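Cyclic nucleotide-binding protein (Ruegeria pomeroyi, PDB 3FX3) probably acts as a DNA-binding transcription regulator of the Crp family, pairing a cyclic nucleotide-binding domain with a helix-turn-helix domain. Local coordinates at residues A34-Y39 and E108-P113; G154-A159 and R223-S228. All coordinates share one frame; numbering follows the deposited sequence.

Contact 1 (A34-Y39 and E108-P113)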
ATOM      1  N   ALA B  34     -14.180  20.405 -11.043  1.00 28.46           N
ATOM      2  CA  ALA B  34     -13.002  20.819 -10.312  1.00 28.36           C
ATOM      3  C   ALA B  34     -12.893  22.346 -10.219  1.00 27.86           C
ATOM      4  O   ALA B  34     -13.400  23.067 -11.074  1.00 27.58           O
ATOM      5  CB  ALA B  34     -11.769  20.262 -11.003  1.00 28.77           C
ATOM      6  N   VAL B  35     -12.233  22.823  -9.169  1.00 27.42           N
ATOM      7  CA  VAL B  35     -11.829  24.232  -9.044  1.00 26.91           C
ATOM      8  C   VAL B  35     -10.303  24.289  -9.217  1.00 27.19           C
ATOM      9  O   VAL B  35      -9.558  23.624  -8.504  1.00 27.55           O
ATOM     10  CB  VAL B  35     -12.249  24.822  -7.676  1.00 27.33           C
ATOM     11  CG1 VAL B  35     -11.753  26.270  -7.534  1.00 27.72           C
ATOM     12  CG2 VAL B  35     -13.771  24.788  -7.527  1.00 25.82           C
ATOM     13  N   TRP B  36      -9.837  25.071 -10.171  1.00 27.60           N
ATOM     14  CA  TRP B  36      -8.420  25.108 -10.494  1.00 28.49           C
ATOM     15  C   TRP B  36      -7.768  26.318  -9.846  1.00 28.29           C
ATOM     16  O   TRP B  36      -8.246  27.417 -10.018  1.00 28.57           O
ATOM     17  CB  TRP B  36      -8.235  25.157 -12.011  1.00 28.99           C
ATOM     18  CG  TRP B  36      -8.881  24.006 -12.688  1.00 30.25           C
ATOM     19  CD1 TRP B  36     -10.185  23.933 -13.130  1.00 30.95           C
ATOM     20  CD2 TRP B  36      -8.280  22.739 -12.987  1.00 30.59           C
ATOM     21  NE1 TRP B  36     -10.411  22.697 -13.681  1.00 32.93           N
ATOM     22  CE2 TRP B  36      -9.261  21.949 -13.602  1.00 30.71           C
ATOM     23  CE3 TRP B  36      -7.001  22.207 -12.809  1.00 29.78           C
ATOM     24  CZ2 TRP B  36      -8.994  20.665 -14.063  1.00 30.80           C
ATOM     25  CZ3 TRP B  36      -6.749  20.943 -13.249  1.00 29.57           C
ATOM     26  CH2 TRP B  36      -7.739  20.172 -13.858  1.00 31.01           C
ATOM     27  N   ARG B  37      -6.700  26.112  -9.073  1.00 28.60           N
ATOM     28  CA  ARG B  37      -6.010  27.209  -8.427  1.00 28.47           C
ATOM     29  C   ARG B  37      -4.500  27.135  -8.593  1.00 28.86           C
ATOM     30  O   ARG B  37      -3.930  26.050  -8.627  1.00 28.21           O
ATOM     31  CB  ARG B  37      -6.341  27.257  -6.939  1.00 27.96           C
ATOM     32  CG  ARG B  37      -7.789  27.578  -6.616  1.00 31.74           C
ATOM     33  CD  ARG B  37      -8.120  29.008  -6.986  1.00 36.14           C
ATOM     34  NE  ARG B  37      -9.447  29.394  -6.526  1.00 38.12           N
ATOM     35  CZ  ARG B  37     -10.518  29.526  -7.310  1.00 40.86           C
ATOM     36  NH1 ARG B  37     -10.455  29.291  -8.637  1.00 40.66           N
ATOM     37  NH2 ARG B  37     -11.679  29.876  -6.761  1.00 40.71           N
ATOM     38  N   SER B  38      -3.882  28.320  -8.639  1.00 29.05           N
ATOM     39  CA  SER B  38      -2.435  28.491  -8.620  1.00 30.25           C
ATOM     40  C   SER B  38      -2.010  29.068  -7.318  1.00 28.71           C
ATOM     41  O   SER B  38      -2.749  29.837  -6.740  1.00 27.82           O
ATOM     42  CB  SER B  38      -2.009  29.469  -9.699  1.00 30.18           C
ATOM     43  OG  SER B  38      -2.041  28.764 -10.910  1.00 37.78           O
ATOM     44  N   TYR B  39      -0.815  28.697  -6.871  1.00 28.51           N
ATOM     45  CA  TYR B  39      -0.266  29.170  -5.597  1.00 28.25           C
ATOM     46  C   TYR B  39       1.184  29.630  -5.823  1.00 28.66           C
ATOM     47  O   TYR B  39       1.957  28.972  -6.530  1.00 28.85           O
ATOM     48  CB  TYR B  39      -0.343  28.060  -4.530  1.00 27.58           C
ATOM     49  CG  TYR B  39      -1.761  27.655  -4.214  1.00 26.11           C
ATOM     50  CD1 TYR B  39      -2.405  26.681  -4.957  1.00 25.09           C
ATOM     51  CD2 TYR B  39      -2.474  28.272  -3.189  1.00 25.62           C
ATOM     52  CE1 TYR B  39      -3.732  26.319  -4.702  1.00 23.86           C
ATOM     53  CE2 TYR B  39      -3.780  27.928  -2.922  1.00 25.30           C
ATOM     54  CZ  TYR B  39      -4.418  26.934  -3.695  1.00 27.22           C
ATOM     55  OH  TYR B  39      -5.746  26.578  -3.461  1.00 25.31           O
ATOM     56  N   GLU B 108       0.357  24.443  -9.245  1.00 30.55           N
ATOM     57  CA  GLU B 108      -1.019  24.390  -9.736  1.00 30.33           C
ATOM     58  C   GLU B 108      -1.677  23.206  -9.063  1.00 28.62           C
ATOM     59  O   GLU B 108      -1.089  22.144  -8.999  1.00 27.12           O
ATOM     60  CB  GLU B 108      -1.072  24.171 -11.252  1.00 31.00           C
ATOM     61  CG  GLU B 108      -0.765  25.411 -12.019  1.00 36.69           C
ATOM     62  CD  GLU B 108      -0.745  25.184 -13.520  1.00 42.76           C
ATOM     63  OE1 GLU B 108      -1.395  24.221 -14.024  1.00 46.51           O
ATOM     64  OE2 GLU B 108      -0.067  25.999 -14.196  1.00 48.07           O
ATOM     65  N   VAL B 109      -2.898  23.403  -8.577  1.00 27.54           N
ATOM     66  CA  VAL B 109      -3.649  22.369  -7.899  1.00 25.85           C
ATOM     67  C   VAL B 109      -5.059  22.299  -8.486  1.00 25.54           C
ATOM     68  O   VAL B 109      -5.651  23.307  -8.881  1.00 25.75           O
ATOM     69  CB  VAL B 109      -3.703  22.637  -6.404  1.00 26.19           C
ATOM     70  CG1 VAL B 109      -4.484  21.527  -5.655  1.00 26.16           C
ATOM     71  CG2 VAL B 109      -2.296  22.822  -5.844  1.00 25.54           C
HETATM   72  N   MSE B 110      -5.590  21.087  -8.539  1.00 25.66           N
HETATM   73  CA  MSE B 110      -6.967  20.846  -8.853  1.00 25.66           C
HETATM   74  C   MSE B 110      -7.681  20.456  -7.576  1.00 25.13           C
HETATM   75  O   MSE B 110      -7.335  19.461  -6.922  1.00 26.05           O
HETATM   76  CB  MSE B 110      -7.093  19.709  -9.868  1.00 25.92           C
HETATM   77  CG  MSE B 110      -8.509  19.568 -10.425  1.00 26.46           C
HETATM   78 SE   MSE B 110      -8.702  17.918 -11.442  0.80 25.59          SE
HETATM   79  CE  MSE B 110      -8.611  16.648  -9.966  1.00 25.38           C
ATOM     80  N   HIS B 111      -8.699  21.208  -7.226  1.00 25.35           N
ATOM     81  CA  HIS B 111      -9.468  20.921  -6.015  1.00 25.98           C
ATOM     82  C   HIS B 111     -10.833  20.341  -6.425  1.00 25.53           C
ATOM     83  O   HIS B 111     -11.553  20.949  -7.201  1.00 26.05           O
ATOM     84  CB  HIS B 111      -9.701  22.208  -5.208  1.00 25.62           C
ATOM     85  CG  HIS B 111      -8.454  22.927  -4.795  1.00 25.69           C
ATOM     86  ND1 HIS B 111      -7.739  22.593  -3.665  1.00 23.87           N
ATOM     87  CD2 HIS B 111      -7.863  24.043  -5.295  1.00 26.93           C
ATOM     88  CE1 HIS B 111      -6.708  23.413  -3.545  1.00 23.25           C
ATOM     89  NE2 HIS B 111      -6.781  24.323  -4.494  1.00 23.59           N
ATOM     90  N   ILE B 112     -11.197  19.200  -5.872  1.00 26.31           N
ATOM     91  CA  ILE B 112     -12.529  18.626  -6.083  1.00 26.27           C
ATOM     92  C   ILE B 112     -13.363  18.915  -4.844  1.00 25.74           C
ATOM     93  O   ILE B 112     -13.022  18.431  -3.760  1.00 24.86           O
ATOM     94  CB  ILE B 112     -12.479  17.125  -6.264  1.00 26.63           C
ATOM     95  CG1 ILE B 112     -11.583  16.738  -7.445  1.00 28.10           C
ATOM     96  CG2 ILE B 112     -13.914  16.588  -6.515  1.00 27.25           C
ATOM     97  CD1 ILE B 112     -12.031  17.318  -8.761  1.00 25.58           C
ATOM     98  N   PRO B 113     -14.442  19.705  -4.982  1.00 25.14           N
ATOM     99  CA  PRO B 113     -15.210  19.987  -3.768  1.00 25.88           C
ATOM    100  C   PRO B 113     -15.762  18.706  -3.150  1.00 26.19           C
ATOM    101  O   PRO B 113     -16.245  17.848  -3.855  1.00 24.80           O
ATOM    102  CB  PRO B 113     -16.346  20.898  -4.234  1.00 25.75           C
ATOM    103  CG  PRO B 113     -15.924  21.414  -5.550  1.00 26.75           C
ATOM    104  CD  PRO B 113     -14.935  20.431  -6.153  1.00 25.21           C
TER
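Trp36 and Met110, a selenomethionine, lie side by side on one face of an antiparallel strand pair and point the same way. CG of Met110 sits over the six-membered ring of Trp36, 3.6 Å from its centroid, a CH-pi contact, while SE meets the ring obliquely in a Met-aromatic contact, 3.4 Å from Trp36 CH2. With CG of Met110 anti to the backbone N (chi1 -170°), the unbranched chain can reach the indole. Ala34 CB shares that face of the indole and packs tightly, 3.4 Å from Met110 CG, a spot that the small methyl of alanine suits.

On the opposite face Tyr39 and His111 reach toward each other tip to tip. A hydrogen bond joins Tyr39 OH and His111 NE2, 2.7 Å apart, and the rings meet rim to rim with their planes at 77°. ND1 of the same imidazole is bonded to His56, so both ring nitrogens have partners. Arg37 crosses His111 at about a right angle, its CG at the ring's edge, 3.8 Å from His111 CD2, and its end leads away.

Four backbone bonds join Val35 to His111 and Arg37 to Val109, the paired bonds of two hydrogen-bonded pairs in an antiparallel sheet, here in the jelly-roll beta fold of the cyclic nucleotide-binding domain.

Contact 2 (G154-A159 and R223-S228)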
ATOM      1  N   GLY B 154      20.583   2.774  -1.527  1.00 32.86           N
ATOM      2  CA  GLY B 154      20.143   4.156  -1.468  1.00 32.60           C
ATOM      3  C   GLY B 154      20.109   4.842  -2.829  1.00 32.25           C
ATOM      4  O   GLY B 154      19.104   5.458  -3.199  1.00 31.61           O
ATOM      5  N   ALA B 155      21.215   4.769  -3.563  1.00 31.64           N
ATOM      6  CA  ALA B 155      21.289   5.419  -4.862  1.00 31.82           C
ATOM      7  C   ALA B 155      20.190   4.878  -5.763  1.00 31.88           C
ATOM      8  O   ALA B 155      19.546   5.646  -6.500  1.00 32.36           O
ATOM      9  CB  ALA B 155      22.693   5.218  -5.517  1.00 31.95           C
ATOM     10  N   GLN B 156      19.975   3.558  -5.712  1.00 31.65           N
ATOM     11  CA  GLN B 156      18.970   2.919  -6.557  1.00 31.62           C
ATOM     12  C   GLN B 156      17.579   3.415  -6.208  1.00 31.41           C
ATOM     13  O   GLN B 156      16.753   3.632  -7.093  1.00 30.91           O
ATOM     14  CB  GLN B 156      19.034   1.385  -6.462  1.00 31.32           C
ATOM     15  CG  GLN B 156      20.237   0.807  -7.209  1.00 33.06           C
ATOM     16  CD  GLN B 156      20.361  -0.692  -7.086  1.00 33.38           C
ATOM     17  OE1 GLN B 156      20.387  -1.229  -5.985  1.00 34.62           O
ATOM     18  NE2 GLN B 156      20.461  -1.376  -8.226  1.00 34.21           N
ATOM     19  N   ARG B 157      17.324   3.605  -4.920  1.00 31.62           N
ATOM     20  CA  ARG B 157      16.007   4.085  -4.498  1.00 32.19           C
ATOM     21  C   ARG B 157      15.741   5.485  -5.004  1.00 31.42           C
ATOM     22  O   ARG B 157      14.630   5.785  -5.379  1.00 30.62           O
ATOM     23  CB  ARG B 157      15.854   4.017  -2.987  1.00 32.50           C
ATOM     24  CG  ARG B 157      15.820   2.565  -2.435  1.00 34.86           C
ATOM     25  CD  ARG B 157      15.961   2.583  -0.910  1.00 38.84           C
ATOM     26  NE  ARG B 157      14.836   3.302  -0.380  1.00 43.01           N
ATOM     27  CZ  ARG B 157      14.835   4.186   0.604  1.00 42.11           C
ATOM     28  NH1 ARG B 157      15.916   4.510   1.291  1.00 42.37           N
ATOM     29  NH2 ARG B 157      13.687   4.724   0.906  1.00 44.01           N
ATOM     30  N   VAL B 158      16.773   6.325  -5.063  1.00 31.44           N
ATOM     31  CA  VAL B 158      16.609   7.698  -5.563  1.00 31.13           C
ATOM     32  C   VAL B 158      16.386   7.683  -7.076  1.00 31.29           C
ATOM     33  O   VAL B 158      15.535   8.433  -7.600  1.00 30.59           O
ATOM     34  CB  VAL B 158      17.821   8.574  -5.185  1.00 31.14           C
ATOM     35  CG1 VAL B 158      17.742   9.968  -5.848  1.00 30.28           C
ATOM     36  CG2 VAL B 158      17.905   8.681  -3.668  1.00 31.02           C
ATOM     37  N   ALA B 159      17.134   6.814  -7.766  1.00 31.18           N
ATOM     38  CA  ALA B 159      16.942   6.603  -9.208  1.00 32.06           C
ATOM     39  C   ALA B 159      15.477   6.265  -9.487  1.00 33.09           C
ATOM     40  O   ALA B 159      14.843   6.815 -10.372  1.00 33.67           O
ATOM     41  CB  ALA B 159      17.854   5.468  -9.707  1.00 31.34           C
ATOM     42  N   ARG B 223      17.106   3.726 -15.520  1.00 44.56           N
ATOM     43  CA  ARG B 223      16.412   2.459 -15.225  1.00 45.50           C
ATOM     44  C   ARG B 223      17.360   1.258 -15.146  1.00 45.04           C
ATOM     45  O   ARG B 223      17.140   0.342 -14.361  1.00 44.25           O
ATOM     46  CB  ARG B 223      15.320   2.170 -16.255  1.00 46.08           C
ATOM     47  CG  ARG B 223      14.418   1.000 -15.857  1.00 49.14           C
ATOM     48  CD  ARG B 223      13.122   0.947 -16.667  1.00 53.49           C
ATOM     49  NE  ARG B 223      12.451   2.250 -16.750  1.00 58.16           N
ATOM     50  CZ  ARG B 223      11.716   2.821 -15.781  1.00 61.96           C
ATOM     51  NH1 ARG B 223      11.523   2.215 -14.598  1.00 62.56           N
ATOM     52  NH2 ARG B 223      11.155   4.023 -16.001  1.00 62.61           N
ATOM     53  N   ASP B 224      18.410   1.261 -15.957  1.00 45.56           N
ATOM     54  CA  ASP B 224      19.387   0.191 -15.881  1.00 46.06           C
ATOM     55  C   ASP B 224      20.076   0.214 -14.531  1.00 46.00           C
ATOM     56  O   ASP B 224      20.198  -0.826 -13.877  1.00 45.67           O
ATOM     57  CB  ASP B 224      20.434   0.282 -16.989  1.00 46.53           C
ATOM     58  CG  ASP B 224      21.176  -1.018 -17.167  1.00 47.62           C
ATOM     59  OD1 ASP B 224      20.504  -2.034 -17.467  1.00 50.05           O
ATOM     60  OD2 ASP B 224      22.407  -1.037 -16.977  1.00 49.26           O
ATOM     61  N   TYR B 225      20.515   1.403 -14.122  1.00 46.02           N
ATOM     62  CA  TYR B 225      21.103   1.587 -12.803  1.00 46.09           C
ATOM     63  C   TYR B 225      20.169   1.043 -11.730  1.00 46.33           C
ATOM     64  O   TYR B 225      20.583   0.265 -10.877  1.00 45.73           O
ATOM     65  CB  TYR B 225      21.400   3.072 -12.522  1.00 46.42           C
ATOM     66  CG  TYR B 225      22.242   3.259 -11.281  1.00 45.37           C
ATOM     67  CD1 TYR B 225      21.668   3.311 -10.019  1.00 43.60           C
ATOM     68  CD2 TYR B 225      23.611   3.322 -11.370  1.00 45.49           C
ATOM     69  CE1 TYR B 225      22.446   3.451  -8.875  1.00 43.67           C
ATOM     70  CE2 TYR B 225      24.402   3.473 -10.240  1.00 45.96           C
ATOM     71  CZ  TYR B 225      23.818   3.534  -8.995  1.00 45.22           C
ATOM     72  OH  TYR B 225      24.630   3.679  -7.896  1.00 45.14           O
ATOM     73  N   ALA B 226      18.906   1.453 -11.784  1.00 47.19           N
ATOM     74  CA  ALA B 226      17.922   1.070 -10.768  1.00 48.18           C
ATOM     75  C   ALA B 226      17.718  -0.445 -10.692  1.00 49.32           C
ATOM     76  O   ALA B 226      17.656  -1.014  -9.596  1.00 48.98           O
ATOM     77  CB  ALA B 226      16.580   1.757 -11.035  1.00 47.77           C
ATOM     78  N   GLU B 227      17.605  -1.074 -11.865  1.00 50.89           N
ATOM     79  CA  GLU B 227      17.327  -2.516 -11.978  1.00 52.21           C
ATOM     80  C   GLU B 227      18.541  -3.410 -11.839  1.00 52.95           C
ATOM     81  O   GLU B 227      18.373  -4.600 -11.578  1.00 52.85           O
ATOM     82  CB  GLU B 227      16.648  -2.834 -13.307  1.00 52.47           C
ATOM     83  CG  GLU B 227      15.182  -2.465 -13.320  1.00 54.23           C
ATOM     84  CD  GLU B 227      14.581  -2.447 -14.711  1.00 56.84           C
ATOM     85  OE1 GLU B 227      15.239  -2.914 -15.678  1.00 57.94           O
ATOM     86  OE2 GLU B 227      13.435  -1.953 -14.830  1.00 59.33           O
ATOM     87  N   SER B 228      19.746  -2.861 -12.024  1.00 53.89           N
ATOM     88  CA  SER B 228      20.974  -3.666 -11.937  1.00 54.85           C
ATOM     89  C   SER B 228      21.091  -4.343 -10.571  1.00 56.23           C
ATOM     90  O   SER B 228      20.567  -3.833  -9.576  1.00 55.97           O
ATOM     91  CB  SER B 228      22.223  -2.821 -12.210  1.00 54.71           C
ATOM     92  OG  SER B 228      22.544  -1.994 -11.103  1.00 53.94           O
TER
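The ring of Tyr225 and the side-chain amide of Gln156 cross at about a right angle, their planes nearly perpendicular. They join helices 154-165 and 219-227, packed within the Crp-like helix-turn-helix domain, whose short segments run at 136° to each other, 8.5 Å apart at their closest. Gln156 CG meets the ring obliquely, 3.8 Å from Tyr225 CE1, as does Ala155 CB, which lies 3.4 Å from Tyr225 OH; the ring of Trp234 meets that of Tyr225 edge to face. In the amide plane lie two carbonyl oxygens, those of Tyr225 and Ser228. The small methyls of Ala159 and Ala226, their CB atoms 4.1 Å apart, let the helices come close.

CD of Gln156 is anti to its CA, which keeps the chain extended, and the amide lies at the end of helix 219-227. There NE2 gives a straight bond to Tyr225 O (3.1 Å, 173°) and a more bent one to Ser228 O (2.8 Å, 135°), while OE1 accepts from Thr153 N. An alanine here would probably leave Ser228 O and Thr153 N without these partners, leave Tyr225 O with Ser228 OG alone of its two donors, and open a gap beside the Tyr225 ring. That second donor, Ser228 OG, set between its own backbone N and carbonyl carbon, bonds to Tyr225 O at 3.0 Å.

In the fold
Contact 1 and contact 2 follow one another along the chain, the first closing before the second opens, and share no strand or helix. Contact 1 joins an outermost strand, 35-39, to strand 107-113 within a sheet of the cyclic nucleotide-binding domain; contact 2 brings together helices 154-165 and 219-227, both within the helix-turn-helix domain. Their centres are 34 Å apart and their nearest atoms about 22 Å, on opposite sides of the chain's centre. Between them run helices 114-123 and 125-147, the second a long link between the domains. Each contact thus joins parts of one domain that are far apart in sequence, consistent with a Crp-type regulator built from separate sensing and DNA-binding modules.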